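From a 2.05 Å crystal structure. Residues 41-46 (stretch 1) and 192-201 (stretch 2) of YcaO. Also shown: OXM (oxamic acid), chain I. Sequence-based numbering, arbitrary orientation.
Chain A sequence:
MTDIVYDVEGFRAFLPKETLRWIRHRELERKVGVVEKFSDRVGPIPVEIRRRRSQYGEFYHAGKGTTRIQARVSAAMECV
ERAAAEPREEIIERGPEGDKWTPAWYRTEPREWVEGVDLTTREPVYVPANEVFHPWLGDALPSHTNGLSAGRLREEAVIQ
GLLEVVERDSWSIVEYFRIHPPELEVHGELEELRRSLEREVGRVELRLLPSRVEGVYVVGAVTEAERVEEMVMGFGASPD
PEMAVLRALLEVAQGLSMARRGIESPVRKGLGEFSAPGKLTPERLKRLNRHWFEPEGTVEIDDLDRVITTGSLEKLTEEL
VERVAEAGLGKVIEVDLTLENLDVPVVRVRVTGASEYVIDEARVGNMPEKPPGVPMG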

# COMPACT_ATOMS: atom_id res chain seq x y z
N ARG A 41 8.17 -19.55 -3.24
CA ARG A 41 7.69 -19.74 -1.88
C ARG A 41 8.82 -19.34 -0.94
O ARG A 41 9.91 -19.91 -0.99
CB ARG A 41 7.24 -21.19 -1.64
CG ARG A 41 6.21 -21.37 -0.50
CD ARG A 41 5.66 -22.80 -0.39
NE ARG A 41 6.77 -23.74 -0.47
CZ ARG A 41 7.00 -24.60 -1.45
NH1 ARG A 41 6.15 -24.78 -2.46
NH2 ARG A 41 8.10 -25.32 -1.38
N VAL A 42 8.55 -18.34 -0.11
CA VAL A 42 9.57 -17.86 0.83
C VAL A 42 9.15 -18.34 2.20
O VAL A 42 8.14 -17.88 2.76
CB VAL A 42 9.74 -16.32 0.75
CG1 VAL A 42 10.74 -15.84 1.79
CG2 VAL A 42 10.19 -15.90 -0.65
N GLY A 43 9.92 -19.30 2.73
CA GLY A 43 9.50 -20.13 3.87
C GLY A 43 8.13 -20.70 3.54
O GLY A 43 7.99 -21.35 2.50
N PRO A 44 7.11 -20.40 4.36
CA PRO A 44 5.76 -20.91 4.08
C PRO A 44 4.93 -20.01 3.16
O PRO A 44 3.79 -20.38 2.85
CB PRO A 44 5.13 -20.94 5.47
CG PRO A 44 5.73 -19.76 6.16
CD PRO A 44 7.14 -19.62 5.62
N ILE A 45 5.46 -18.86 2.73
CA ILE A 45 4.67 -17.85 2.00
C ILE A 45 4.80 -17.95 0.48
O ILE A 45 5.89 -17.75 -0.07
CB ILE A 45 4.96 -16.39 2.47
CG1 ILE A 45 4.69 -16.21 3.98
CG2 ILE A 45 4.17 -15.38 1.63
CD1 ILE A 45 3.30 -16.64 4.45
N PRO A 46 3.67 -18.22 -0.21
CA PRO A 46 3.62 -18.17 -1.67
C PRO A 46 3.79 -16.74 -2.18
O PRO A 46 3.10 -15.82 -1.69
CB PRO A 46 2.20 -18.66 -2.01
CG PRO A 46 1.68 -19.28 -0.77
CD PRO A 46 2.38 -18.61 0.37
C1 OXM I . 2.34 -25.57 -3.20
N1 OXM I . 3.43 -26.28 -2.92
O1 OXM I . 1.23 -26.09 -3.32
C2 OXM I . 2.49 -24.12 -3.37
O2 OXM I . 1.57 -23.48 -3.93
O3 OXM I . 3.52 -23.57 -2.93
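Stretch 2 (192-201) ELRRSLEREV

Stretch 2 packs its helix against a tight hairpin in stretch 1, and the centre of the contact is apolar. Leu-193 and Leu-197, one helical turn apart, both have CA-to-CB bonds that run sideways to the hairpin, yet the ends of their side chains come nearer to it. Ile-45, whose CA-to-CB bond points toward the helix, meets both leucines: its CD1 lies 3.5 Å from Leu-193 CD1, and its CG1 lies 4.3 Å from Leu-197 CD2. That same Leu-197 methyl also approaches Val-42, with CD2 3.6 Å from Val-42 O and 4.1 Å from Val-42 CG1. Pro-44 extends the apolar surface, its CG 3.8 Å from Leu-193 CD1. Along the helix the contacts pass from Leu-193, against Pro-44 and Ile-45, to Glu-200, against Val-42 and Gly-43.

The hairpin is closed by a type II' turn from Val-42 to Ile-45, with reciprocal backbone hydrogen bonds from Val-42 N to Ile-45 O (2.7 Å) and from Ile-45 N to Val-42 O (2.9 Å). Gly-43 occupies the turn position with positive phi (52°). Gly-43 CA and Leu-197 CA, 5.7 Å apart, are the closest CA pair across the stretches. The helix enters from before Glu-192 and carries i to i+4 hydrogen bonds, such as Leu-197 N to Leu-193 O (2.8 Å); Glu-198 to Val-201 form a type I turn.

Toward the edge, the contact becomes more polar. The CA-to-CB bond of Ser-196 points toward the hairpin, and OG lies 3.4 Å from Pro-44 CD, a contact without a hydrogen bond. The CA-to-CB bond of Glu-200 also points toward stretch 1, and its OE2 lies 3.6 Å from Gly-43 CA. No direct hydrogen bond joins the stretches; instead, water 1 accepts from Gly-43 N (2.9 Å) and donates to Arg-41 O (2.9 Å) and, weakly, to Glu-200 OE1 (2.9 Å). The Arg-41 side chain lies beyond the helix's reach and donates from NH1 to OXM O3 (2.9 Å).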

# COMPACT_ATOMS: atom_id res chain seq x y z
N GLU A 192 4.34 -17.84 14.90
CA GLU A 192 4.91 -18.97 14.16
C GLU A 192 5.33 -18.58 12.74
O GLU A 192 6.40 -18.99 12.27
CB GLU A 192 3.97 -20.19 14.16
CG GLU A 192 4.64 -21.51 13.76
CD GLU A 192 6.08 -21.66 14.27
OE1 GLU A 192 6.29 -21.71 15.51
OE2 GLU A 192 7.01 -21.72 13.42
N LEU A 193 4.51 -17.75 12.08
CA LEU A 193 4.86 -17.20 10.77
C LEU A 193 6.14 -16.35 10.84
O LEU A 193 7.05 -16.54 10.02
CB LEU A 193 3.69 -16.41 10.16
CG LEU A 193 3.92 -15.63 8.86
CD1 LEU A 193 4.51 -16.48 7.74
CD2 LEU A 193 2.62 -14.97 8.40
N ARG A 194 6.21 -15.42 11.79
CA ARG A 194 7.41 -14.61 12.02
C ARG A 194 8.66 -15.48 12.21
O ARG A 194 9.68 -15.24 11.56
CB ARG A 194 7.22 -13.65 13.20
CG ARG A 194 8.32 -12.60 13.32
CD ARG A 194 8.40 -12.02 14.73
NE ARG A 194 8.73 -13.02 15.75
CZ ARG A 194 9.95 -13.52 15.98
NH1 ARG A 194 10.10 -14.43 16.94
NH2 ARG A 194 11.00 -13.15 15.26
N ARG A 195 8.57 -16.49 13.09
CA ARG A 195 9.66 -17.46 13.32
C ARG A 195 10.02 -18.22 12.05
O ARG A 195 11.20 -18.45 11.77
CB ARG A 195 9.28 -18.47 14.40
CG ARG A 195 9.34 -17.93 15.82
CD ARG A 195 8.81 -18.96 16.80
NE ARG A 195 8.64 -18.38 18.14
CZ ARG A 195 8.27 -19.06 19.23
NH1 ARG A 195 8.01 -20.37 19.17
NH2 ARG A 195 8.14 -18.42 20.38
N SER A 196 8.99 -18.60 11.28
CA SER A 196 9.18 -19.36 10.06
C SER A 196 9.90 -18.52 8.99
O SER A 196 10.81 -19.02 8.31
CB SER A 196 7.84 -19.89 9.55
OG SER A 196 8.05 -20.91 8.60
N LEU A 197 9.51 -17.26 8.86
CA LEU A 197 10.22 -16.32 7.98
C LEU A 197 11.61 -15.98 8.47
O LEU A 197 12.52 -15.79 7.66
CB LEU A 197 9.41 -15.03 7.74
CG LEU A 197 8.24 -15.13 6.75
CD1 LEU A 197 7.45 -13.83 6.75
CD2 LEU A 197 8.71 -15.47 5.34
N GLU A 198 11.78 -15.94 9.79
CA GLU A 198 13.08 -15.71 10.43
C GLU A 198 14.11 -16.79 10.10
O GLU A 198 15.29 -16.49 9.95
CB GLU A 198 12.93 -15.55 11.94
CG GLU A 198 14.17 -15.03 12.64
CD GLU A 198 13.90 -14.62 14.07
OE1 GLU A 198 13.68 -15.52 14.91
OE2 GLU A 198 13.90 -13.40 14.35
N ARG A 199 13.65 -18.02 9.96
CA ARG A 199 14.49 -19.13 9.52
C ARG A 199 15.10 -18.94 8.12
O ARG A 199 16.09 -19.59 7.79
CB ARG A 199 13.73 -20.46 9.61
CG ARG A 199 13.85 -21.11 10.98
CD ARG A 199 13.06 -22.41 11.09
NE ARG A 199 11.96 -22.27 12.05
CZ ARG A 199 10.67 -22.35 11.75
NH1 ARG A 199 10.26 -22.60 10.52
NH2 ARG A 199 9.77 -22.19 12.71
N GLU A 200 14.53 -18.03 7.33
CA GLU A 200 15.03 -17.70 5.98
C GLU A 200 16.17 -16.68 6.00
O GLU A 200 17.01 -16.66 5.09
CB GLU A 200 13.90 -17.15 5.10
CG GLU A 200 12.80 -18.14 4.76
CD GLU A 200 13.31 -19.37 4.04
OE1 GLU A 200 13.99 -19.23 2.99
OE2 GLU A 200 13.03 -20.49 4.53
N VAL A 201 16.18 -15.82 7.02
CA VAL A 201 17.18 -14.76 7.16
C VAL A 201 17.88 -14.91 8.52
O VAL A 201 18.05 -16.03 8.99
CB VAL A 201 16.56 -13.35 6.93
CG1 VAL A 201 16.30 -13.11 5.45
CG2 VAL A 201 15.28 -13.15 7.75
O HOH W 1 12.11 -20.04 0.93